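Local coordinates for protein chitinase (Thermococcus chitonophagus, PDB 5XSW) that probably hydrolyses chitin from within the chain as an endochitinase, and binds amino sugars in a pocket of its mainly helical part, at residues Lys12-Leu17 against Lys83-Ile88; Met207-Lys212 against Pro376-Ile381; Val27-Cys32 against Tyr264-Pro269. All blocks are in the same frame, centred on the assembly; numbering follows the deposited sequence.

How the interactions relate
Followed from the N terminus, the chain opens interaction 1 at residues 12-17 and then interaction 3 at residues 27-32. It returns at 83-88 to close the first loop inside the N-terminal beta-rich part. Interaction 3 closes at residues 264-269, well within the mainly helical part, so it crosses interaction 1. Interaction 2 opens at residues 207-212, before that closure, and ends at 376-381, so interactions 2 and 3 cross as well, whereas 1 and 2 lie in series, their centres about 55 Å apart. Interactions 1 and 2 thus each tie together one part of the fold, a sheet and a helix pair, while interaction 3 joins the two parts.

Interaction 1: residues Lys12-Leu17 against Lys83-Ile88; sequences KITVEL and KIIIEI
Thr14 and Glu87 stand side by side on one face of an antiparallel beta sheet, where strands 12-21 and 80-89 form the central pair of four; strand 3-9 flanks the first and strand 45-51 the second. Three hydrogen-bonded pairs, Ile13-Ile88, Val15-Ile86 and Leu17-Ile84, supply six near-linear N-H to carbonyl bonds. On the Thr14-Glu87 face the polar groups gather. The Lys12 chain leaves with CG anti to its backbone N (chi1 -179°), runs extended, and brings NZ to a salt bridge 3.2 Å from Glu87 OE1, with CE as near. Thr14 OG1 sits 3.2 Å from Glu87 CG and binds a water at 2.8 Å, which in turn donates a weak bond to Glu87 OE2. An alanine in place of Glu87 would probably leave the Lys12 ammonium without its mate and deprive the water of its weak bond to the carboxylate. Farther along, Glu16 OE1 touches Lys83 CD at 3.4 Å, but the charged atoms stay apart. On the other face the two segments contribute only apolar side chains: Ile13, Val15, Leu17, Ile84, Ile86 and Ile88. There, besides the direct pairs, a diagonal contact sets Leu17 CB 4.4 Å from Ile86 CD1.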
loop_
_atom_site.group_PDB
_atom_site.type_symbol
_atom_site.label_atom_id
_atom_site.label_comp_id
_atom_site.label_asym_id
_atom_site.label_seq_id
_atom_site.Cartn_x
_atom_site.Cartn_y
_atom_site.Cartn_z
ATOM N N LYS A 12 33.077 -11.799 36.842
ATOM C CA LYS A 12 32.408 -11.006 35.799
ATOM C C LYS A 12 32.965 -11.210 34.372
ATOM O O LYS A 12 34.134 -10.898 34.049
ATOM C CB LYS A 12 32.453 -9.528 36.189
ATOM C CG LYS A 12 31.767 -8.578 35.202
ATOM C CD LYS A 12 31.547 -7.214 35.861
ATOM C CE LYS A 12 31.512 -6.078 34.858
ATOM N NZ LYS A 12 31.316 -4.761 35.544
ATOM N N ILE A 13 32.103 -11.753 33.511
ATOM C CA ILE A 13 32.431 -11.983 32.103
ATOM C C ILE A 13 31.806 -10.896 31.235
ATOM O O ILE A 13 30.598 -10.680 31.296
ATOM C CB ILE A 13 31.899 -13.300 31.601
ATOM C CG1 ILE A 13 32.513 -14.455 32.383
ATOM C CG2 ILE A 13 32.151 -13.454 30.097
ATOM C CD1 ILE A 13 31.728 -15.711 32.264
ATOM N N THR A 14 32.631 -10.214 30.459
ATOM C CA THR A 14 32.142 -9.148 29.588
ATOM C C THR A 14 32.374 -9.507 28.106
ATOM O O THR A 14 33.512 -9.745 27.665
ATOM C CB THR A 14 32.799 -7.807 29.940
ATOM O OG1 THR A 14 32.335 -7.402 31.237
ATOM C CG2 THR A 14 32.376 -6.731 28.927
ATOM N N VAL A 15 31.271 -9.548 27.352
ATOM C CA VAL A 15 31.294 -9.915 25.936
ATOM C C VAL A 15 30.777 -8.740 25.058
ATOM O O VAL A 15 29.806 -8.081 25.413
ATOM C CB VAL A 15 30.425 -11.170 25.690
ATOM C CG1 VAL A 15 30.249 -11.444 24.192
ATOM C CG2 VAL A 15 31.008 -12.387 26.378
ATOM N N GLU A 16 31.448 -8.488 23.934
ATOM C CA GLU A 16 30.952 -7.559 22.937
ATOM C C GLU A 16 30.429 -8.312 21.727
ATOM O O GLU A 16 31.145 -9.108 21.093
ATOM C CB GLU A 16 32.027 -6.596 22.508
ATOM C CG GLU A 16 31.531 -5.619 21.462
ATOM C CD GLU A 16 32.422 -4.408 21.330
ATOM O OE1 GLU A 16 31.891 -3.275 21.200
ATOM O OE2 GLU A 16 33.658 -4.598 21.339
ATOM N N LEU A 17 29.166 -8.052 21.411
ATOM C CA LEU A 17 28.514 -8.611 20.238
ATOM C C LEU A 17 28.379 -7.533 19.147
ATOM O O LEU A 17 27.872 -6.472 19.433
ATOM C CB LEU A 17 27.138 -9.135 20.623
ATOM C CG LEU A 17 26.249 -9.548 19.445
ATOM C CD1 LEU A 17 26.813 -10.769 18.721
ATOM C CD2 LEU A 17 24.847 -9.791 19.942
ATOM N N LYS A 83 26.552 -2.403 18.172
ATOM C CA LYS A 83 27.452 -3.113 19.091
ATOM C C LYS A 83 26.790 -3.208 20.411
ATOM O O LYS A 83 26.252 -2.226 20.915
ATOM C CB LYS A 83 28.803 -2.424 19.203
ATOM C CG LYS A 83 29.633 -2.642 17.979
ATOM C CD LYS A 83 31.019 -2.076 18.091
ATOM C CE LYS A 83 31.788 -2.250 16.790
ATOM N NZ LYS A 83 32.743 -1.119 16.648
ATOM N N ILE A 84 26.778 -4.428 20.952
ATOM C CA ILE A 84 26.112 -4.694 22.194
ATOM C C ILE A 84 27.125 -5.235 23.250
ATOM O O ILE A 84 27.985 -6.067 22.924
ATOM C CB ILE A 84 24.994 -5.713 21.978
ATOM C CG1 ILE A 84 23.874 -5.083 21.125
ATOM C CG2 ILE A 84 24.430 -6.179 23.279
ATOM C CD1 ILE A 84 22.752 -6.055 20.801
ATOM N N ILE A 85 27.039 -4.725 24.474
ATOM C CA ILE A 85 27.889 -5.210 25.568
ATOM C C ILE A 85 27.055 -5.977 26.564
ATOM O O ILE A 85 26.067 -5.468 27.113
ATOM C CB ILE A 85 28.619 -4.069 26.245
ATOM C CG1 ILE A 85 29.534 -3.427 25.218
ATOM C CG2 ILE A 85 29.438 -4.610 27.470
ATOM C CD1 ILE A 85 29.756 -2.010 25.481
ATOM N N ILE A 86 27.446 -7.242 26.749
ATOM C CA ILE A 86 26.773 -8.188 27.621
ATOM C C ILE A 86 27.700 -8.502 28.814
ATOM O O ILE A 86 28.859 -8.873 28.626
ATOM C CB ILE A 86 26.460 -9.508 26.906
ATOM C CG1 ILE A 86 25.609 -9.264 25.639
ATOM C CG2 ILE A 86 25.832 -10.526 27.872
ATOM C CD1 ILE A 86 25.749 -10.376 24.637
ATOM N N GLU A 87 27.186 -8.329 30.019
ATOM C CA GLU A 87 27.953 -8.668 31.220
ATOM C C GLU A 87 27.290 -9.816 31.951
ATOM O O GLU A 87 26.092 -9.752 32.260
ATOM C CB GLU A 87 28.094 -7.453 32.119
ATOM C CG GLU A 87 29.309 -6.614 31.710
ATOM C CD GLU A 87 29.325 -5.237 32.340
ATOM O OE1 GLU A 87 28.853 -5.106 33.503
ATOM O OE2 GLU A 87 29.801 -4.296 31.655
ATOM N N ILE A 88 28.076 -10.870 32.209
ATOM C CA ILE A 88 27.563 -12.097 32.795
ATOM C C ILE A 88 28.295 -12.356 34.141
ATOM O O ILE A 88 29.519 -12.211 34.227
ATOM C CB ILE A 88 27.824 -13.309 31.872
ATOM C CG1 ILE A 88 27.212 -13.115 30.480
ATOM C CG2 ILE A 88 27.253 -14.619 32.493
ATOM C CD1 ILE A 88 25.730 -13.272 30.486
HETATM O O HOH W 1 32.704 -4.651 31.810
#

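Interaction 2: residues Met207-Lys212 against Pro376-Ile381. With NDG (2-acetamido-2-deoxy-alpha-D-glucopyranose), chain C.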
loop_
_atom_site.group_PDB
_atom_site.type_symbol
_atom_site.label_atom_id
_atom_site.label_comp_id
_atom_site.label_asym_id
_atom_site.label_seq_id
_atom_site.Cartn_x
_atom_site.Cartn_y
_atom_site.Cartn_z
ATOM N N MET A 207 -5.444 -19.006 -11.765
ATOM C CA MET A 207 -6.480 -19.016 -12.823
ATOM C C MET A 207 -7.870 -18.742 -12.214
ATOM O O MET A 207 -8.685 -17.926 -12.717
ATOM C CB MET A 207 -6.498 -20.374 -13.565
ATOM C CG MET A 207 -5.315 -20.565 -14.523
ATOM S SD MET A 207 -5.533 -19.701 -16.138
ATOM C CE MET A 207 -6.937 -20.557 -16.870
ATOM N N ALA A 208 -8.123 -19.435 -11.122
ATOM C CA ALA A 208 -9.376 -19.333 -10.421
ATOM C C ALA A 208 -9.524 -17.909 -9.874
ATOM O O ALA A 208 -10.618 -17.334 -9.903
ATOM C CB ALA A 208 -9.413 -20.333 -9.226
ATOM N N LEU A 209 -8.410 -17.382 -9.366
ATOM C CA LEU A 209 -8.433 -16.082 -8.718
ATOM C C LEU A 209 -8.768 -15.020 -9.793
ATOM O O LEU A 209 -9.633 -14.176 -9.588
ATOM C CB LEU A 209 -7.087 -15.776 -8.063
ATOM C CG LEU A 209 -7.037 -14.385 -7.332
ATOM C CD1 LEU A 209 -8.133 -14.223 -6.219
ATOM C CD2 LEU A 209 -5.649 -14.177 -6.736
ATOM N N ALA A 210 -8.108 -15.083 -10.954
ATOM C CA ALA A 210 -8.380 -14.077 -11.997
ATOM C C ALA A 210 -9.828 -14.189 -12.492
ATOM O O ALA A 210 -10.442 -13.181 -12.899
ATOM C CB ALA A 210 -7.397 -14.227 -13.186
ATOM N N ALA A 211 -10.369 -15.416 -12.534
ATOM C CA ALA A 211 -11.716 -15.599 -13.055
ATOM C C ALA A 211 -12.747 -14.876 -12.121
ATOM O O ALA A 211 -13.665 -14.149 -12.573
ATOM C CB ALA A 211 -12.031 -17.104 -13.175
ATOM N N LYS A 212 -12.572 -15.081 -10.816
ATOM C CA LYS A 212 -13.438 -14.437 -9.808
ATOM C C LYS A 212 -13.257 -12.920 -9.852
ATOM O O LYS A 212 -14.261 -12.164 -9.872
ATOM C CB LYS A 212 -13.124 -14.992 -8.395
ATOM C CG LYS A 212 -13.845 -14.218 -7.267
ATOM C CD LYS A 212 -15.380 -14.288 -7.465
ATOM C CE LYS A 212 -16.050 -13.047 -6.893
ATOM N NZ LYS A 212 -17.500 -12.954 -7.137
ATOM N N PRO A 376 -15.475 -19.316 -1.478
ATOM C CA PRO A 376 -15.995 -20.563 -2.062
ATOM C C PRO A 376 -15.845 -20.621 -3.605
ATOM O O PRO A 376 -15.659 -21.691 -4.153
ATOM C CB PRO A 376 -17.501 -20.550 -1.686
ATOM C CG PRO A 376 -17.829 -19.068 -1.395
ATOM C CD PRO A 376 -16.529 -18.565 -0.740
ATOM N N THR A 377 -15.970 -19.506 -4.296
ATOM C CA THR A 377 -15.779 -19.530 -5.757
ATOM C C THR A 377 -14.358 -19.962 -6.127
ATOM O O THR A 377 -14.169 -20.843 -6.966
ATOM C CB THR A 377 -16.058 -18.134 -6.386
ATOM O OG1 THR A 377 -17.406 -17.730 -6.080
ATOM C CG2 THR A 377 -15.881 -18.138 -7.941
ATOM N N VAL A 378 -13.361 -19.318 -5.523
ATOM C CA VAL A 378 -11.977 -19.529 -5.933
ATOM C C VAL A 378 -11.577 -20.971 -5.557
ATOM O O VAL A 378 -10.907 -21.694 -6.306
ATOM C CB VAL A 378 -11.046 -18.487 -5.259
ATOM C CG1 VAL A 378 -9.579 -18.878 -5.431
ATOM C CG2 VAL A 378 -11.288 -17.047 -5.933
ATOM N N ILE A 379 -12.034 -21.402 -4.390
ATOM C CA ILE A 379 -11.682 -22.753 -3.937
ATOM C C ILE A 379 -12.347 -23.815 -4.796
ATOM O O ILE A 379 -11.683 -24.775 -5.228
ATOM C CB ILE A 379 -12.056 -22.900 -2.430
ATOM C CG1 ILE A 379 -10.818 -22.587 -1.586
ATOM C CG2 ILE A 379 -12.698 -24.173 -2.163
ATOM C CD1 ILE A 379 -10.489 -21.171 -1.541
ATOM N N ASN A 380 -13.629 -23.627 -5.100
ATOM C CA ASN A 380 -14.343 -24.558 -5.988
ATOM C C ASN A 380 -13.710 -24.639 -7.380
ATOM O O ASN A 380 -13.538 -25.727 -7.944
ATOM C CB ASN A 380 -15.814 -24.150 -6.107
ATOM C CG ASN A 380 -16.580 -24.436 -4.789
ATOM O OD1 ASN A 380 -16.282 -25.403 -4.053
ATOM N ND2 ASN A 380 -17.516 -23.567 -4.461
ATOM N N ILE A 381 -13.347 -23.498 -7.948
ATOM C CA ILE A 381 -12.758 -23.538 -9.302
ATOM C C ILE A 381 -11.362 -24.177 -9.278
ATOM O O ILE A 381 -11.017 -24.971 -10.178
ATOM C CB ILE A 381 -12.715 -22.100 -9.945
ATOM C CG1 ILE A 381 -14.147 -21.637 -10.213
ATOM C CG2 ILE A 381 -11.908 -22.084 -11.264
ATOM C CD1 ILE A 381 -14.251 -20.178 -10.804
HETATM C C1 NDG C . -19.966 -10.045 -10.516
HETATM C C2 NDG C . -19.473 -10.407 -9.120
HETATM C C3 NDG C . -18.376 -9.512 -8.646
HETATM C C4 NDG C . -17.243 -9.318 -9.637
HETATM C C5 NDG C . -17.801 -8.908 -11.005
HETATM C C6 NDG C . -16.748 -8.996 -12.099
HETATM C C7 NDG C . -21.107 -11.481 -7.561
HETATM C C8 NDG C . -22.291 -11.385 -6.533
HETATM O O5 NDG C . -18.825 -9.827 -11.451
HETATM O O3 NDG C . -17.853 -10.102 -7.429
HETATM O O4 NDG C . -16.494 -8.157 -9.279
HETATM O O6 NDG C . -17.260 -8.457 -13.326
HETATM O O7 NDG C . -20.540 -12.532 -7.797
HETATM N N2 NDG C . -20.612 -10.311 -8.215
HETATM O O1 NDG C . -20.626 -8.852 -10.483
HETATM O O HOH W 2 -18.707 -15.819 -7.847
#
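Lys212 packs its methylene chain against Val378 and Thr377 of the opposing helix and yet delivers its nitrogen to a bound sugar. The base of the side chain is apolar in its contacts: Lys212 CB lies 3.7 Å from Val378 CG2. A bend at chi2 (60°) then carries CD round toward Thr377, whose CG2 it meets at 3.9 Å, and the lysine chain crosses both partners at about a right angle. Beyond this point the contact turns polar. Lys212 NZ hydrogen-bonds to Gly372 O, its strongest polar partner, and to Asn174 OD1. It also donates to O3 of the amino sugar at 2.9 Å, and to a water that passes a hydrogen bond on to Thr377 OG1. These four acceptors probably share the three N-H groups, and the nitrogen is gripped from the protein side as well as by the ligand. Thr377 is likewise fixed, since OG1 is also hydrogen-bonded to Gly373 O.

The scaffold beneath is a pair of packed helices, 203-214 and 374-386, in the mainly helical part of the chitinase; the short segments run 140° apart in direction, with axes 8.5 Å from each other at closest approach. An alanine faces the partner helix at this approach. Ala208 CB sits 3.6 Å from the backbone Val378 O and 3.7 Å from Ile381 CG2. Leu209, whose CB points away, touches Val378 CG2 with its CA at 4.1 Å and with CD1 at 4.2 Å, and Asp333 of helix 327-338 touches both these side chains. Lys212 belongs to the glycan pocket together with Glu213, Asn214 and Trp215, which follow it in the chain, and with Gly372, just before the opposing helix, and His374, its first residue. His374 also packs against the side chains of Leu209 and Lys212.

Interaction 3: residues Val27-Cys32 against Tyr264-Pro269; sequences VWNGWC and YPDIFP
Asp266 receives the backbone of the turn at Asn29, and this hydrogen bond is the one direct polar link between the two segments. Asn29 N lies 2.8 Å from Asp266 OD1, with an N-H...O angle of 173°, and it approaches from above the carboxylate plane, 53° out of it. The donor is the third residue of a type II beta turn, Val27 to Gly30, closed by the bond from Gly30 N to Val27 O; Asn29 has the positive phi usual at that position. Tyr26 OH provides OD1 with a second partner. The other oxygen works through solvent: a water donates to Asp266 OD2 at 2.7 Å and accepts from Trp31 N at 2.8 Å. One carboxylate thus reaches two backbone N-H groups of the loop, the second by way of water. Outside the two segments, Trp28 NE1 is held by Pro467 O.

The nonpolar contacts come from two indoles and a proline. Trp28 brings CZ3 to 3.6 Å from Asp266 CB, and its ring plane stands 61° from that of the carboxylate. At the other indole, chi2 of Trp31, near a right angle, turns CD1 away from Pro265, which leaves the CD2 side of the ring facing the proline, and CE3 meets Pro265 CG at 3.6 Å. Pro265 CB lies over one face of the indole, 4.0 Å above the plane and displaced toward the rim. His77 adds an edge-to-face contact to the same Trp31 ring.

Pro265 and Asp266 belong to the turn that follows helix 254-263, whereas the tryptophans belong to the loop between strands 12-21 and 32-41. The arrangement is an interdomain contact, in which a tight turn from the beta-rich N-terminal part meets a post-helix loop of the mainly helical part, with an aspartate binding the turn's backbone.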
loop_
_atom_site.group_PDB
_atom_site.type_symbol
_atom_site.label_atom_id
_atom_site.label_comp_id
_atom_site.label_asym_id
_atom_site.label_seq_id
_atom_site.Cartn_x
_atom_site.Cartn_y
_atom_site.Cartn_z
ATOM N N VAL A 27 23.273 -6.095 -2.523
ATOM C CA VAL A 27 23.514 -7.471 -2.936
ATOM C C VAL A 27 22.226 -8.277 -2.624
ATOM O O VAL A 27 21.468 -7.916 -1.714
ATOM C CB VAL A 27 24.764 -8.130 -2.219
ATOM C CG1 VAL A 27 25.955 -7.185 -2.205
ATOM C CG2 VAL A 27 24.440 -8.579 -0.847
ATOM N N TRP A 28 21.993 -9.322 -3.397
ATOM C CA TRP A 28 20.813 -10.168 -3.317
ATOM C C TRP A 28 20.561 -10.623 -1.906
ATOM O O TRP A 28 21.466 -11.159 -1.260
ATOM C CB TRP A 28 20.981 -11.369 -4.215
ATOM C CG TRP A 28 19.871 -12.352 -4.045
ATOM C CD1 TRP A 28 19.902 -13.524 -3.328
ATOM C CD2 TRP A 28 18.565 -12.282 -4.662
ATOM N NE1 TRP A 28 18.681 -14.167 -3.424
ATOM C CE2 TRP A 28 17.854 -13.446 -4.261
ATOM C CE3 TRP A 28 17.938 -11.350 -5.523
ATOM C CZ2 TRP A 28 16.537 -13.694 -4.658
ATOM C CZ3 TRP A 28 16.618 -11.599 -5.933
ATOM C CH2 TRP A 28 15.937 -12.776 -5.520
ATOM N N ASN A 29 19.361 -10.313 -1.403
ATOM C CA ASN A 29 18.899 -10.742 -0.084
ATOM C C ASN A 29 19.621 -10.041 1.055
ATOM O O ASN A 29 19.389 -10.338 2.197
ATOM C CB ASN A 29 19.059 -12.259 0.085
ATOM C CG ASN A 29 17.878 -12.886 0.814
ATOM O OD1 ASN A 29 16.833 -12.257 0.961
ATOM N ND2 ASN A 29 18.025 -14.151 1.235
ATOM N N GLY A 30 20.479 -9.086 0.746
ATOM C CA GLY A 30 21.208 -8.407 1.803
ATOM C C GLY A 30 21.095 -6.898 1.760
ATOM O O GLY A 30 21.985 -6.186 2.253
ATOM N N TRP A 31 19.998 -6.385 1.195
ATOM C CA TRP A 31 19.855 -4.932 1.071
ATOM C C TRP A 31 19.446 -4.364 2.411
ATOM O O TRP A 31 19.804 -3.235 2.791
ATOM C CB TRP A 31 18.831 -4.590 -0.027
ATOM C CG TRP A 31 18.538 -3.118 -0.191
ATOM C CD1 TRP A 31 19.245 -2.211 -0.954
ATOM C CD2 TRP A 31 17.460 -2.377 0.416
ATOM N NE1 TRP A 31 18.676 -0.960 -0.833
ATOM C CE2 TRP A 31 17.584 -1.038 -0.007
ATOM C CE3 TRP A 31 16.425 -2.712 1.297
ATOM C CZ2 TRP A 31 16.701 -0.049 0.395
ATOM C CZ3 TRP A 31 15.554 -1.719 1.712
ATOM C CH2 TRP A 31 15.707 -0.395 1.256
ATOM N N CYS A 32 18.660 -5.161 3.133
ATOM C CA CYS A 32 18.239 -4.843 4.481
ATOM C C CYS A 32 18.059 -6.181 5.226
ATOM O O CYS A 32 17.559 -7.184 4.650
ATOM C CB CYS A 32 16.903 -4.056 4.507
ATOM S SG CYS A 32 16.547 -3.315 6.038
ATOM N N TYR A 264 9.694 -6.103 -0.883
ATOM C CA TYR A 264 10.528 -6.922 -1.743
ATOM C C TYR A 264 11.432 -6.102 -2.644
ATOM O O TYR A 264 11.322 -6.142 -3.876
ATOM C CB TYR A 264 9.640 -7.859 -2.564
ATOM C CG TYR A 264 9.071 -9.016 -1.747
ATOM C CD1 TYR A 264 9.923 -10.047 -1.283
ATOM C CD2 TYR A 264 7.719 -9.092 -1.447
ATOM C CE1 TYR A 264 9.432 -11.139 -0.544
ATOM C CE2 TYR A 264 7.203 -10.189 -0.650
ATOM C CZ TYR A 264 8.096 -11.209 -0.237
ATOM O OH TYR A 264 7.618 -12.284 0.449
ATOM N N PRO A 265 12.384 -5.405 -2.043
ATOM C CA PRO A 265 13.381 -4.713 -2.879
ATOM C C PRO A 265 14.174 -5.671 -3.765
ATOM O O PRO A 265 14.647 -5.218 -4.810
ATOM C CB PRO A 265 14.303 -4.021 -1.842
ATOM C CG PRO A 265 14.085 -4.759 -0.576
ATOM C CD PRO A 265 12.648 -5.271 -0.597
ATOM N N ASP A 266 14.305 -6.964 -3.406
ATOM C CA ASP A 266 15.024 -7.891 -4.290
ATOM C C ASP A 266 14.220 -8.264 -5.505
ATOM O O ASP A 266 14.790 -8.677 -6.500
ATOM C CB ASP A 266 15.417 -9.179 -3.545
ATOM C CG ASP A 266 16.427 -8.872 -2.436
ATOM O OD1 ASP A 266 17.601 -8.617 -2.795
ATOM O OD2 ASP A 266 16.043 -8.819 -1.243
ATOM N N ILE A 267 12.894 -8.174 -5.424
ATOM C CA ILE A 267 12.067 -8.558 -6.588
ATOM C C ILE A 267 11.707 -7.325 -7.492
ATOM O O ILE A 267 11.760 -7.416 -8.710
ATOM C CB ILE A 267 10.753 -9.256 -6.128
ATOM C CG1 ILE A 267 11.095 -10.573 -5.400
ATOM C CG2 ILE A 267 9.844 -9.596 -7.344
ATOM C CD1 ILE A 267 9.856 -11.236 -4.712
ATOM N N PHE A 268 11.385 -6.196 -6.872
ATOM C CA PHE A 268 10.892 -5.018 -7.612
ATOM C C PHE A 268 11.918 -3.914 -7.680
ATOM O O PHE A 268 12.379 -3.477 -6.631
ATOM C CB PHE A 268 9.635 -4.470 -6.925
ATOM C CG PHE A 268 8.479 -5.393 -6.990
ATOM C CD1 PHE A 268 7.702 -5.486 -8.148
ATOM C CD2 PHE A 268 8.150 -6.181 -5.896
ATOM C CE1 PHE A 268 6.610 -6.353 -8.209
ATOM C CE2 PHE A 268 7.084 -7.043 -5.962
ATOM C CZ PHE A 268 6.301 -7.128 -7.109
ATOM N N PRO A 269 12.266 -3.455 -8.912
ATOM C CA PRO A 269 13.091 -2.239 -8.974
ATOM C C PRO A 269 12.288 -1.015 -8.511
ATOM O O PRO A 269 11.052 -1.048 -8.508
ATOM C CB PRO A 269 13.473 -2.148 -10.468
ATOM C CG PRO A 269 12.279 -2.791 -11.213
ATOM C CD PRO A 269 11.808 -3.917 -10.234
HETATM O O HOH W 3 17.527 -7.734 0.757
#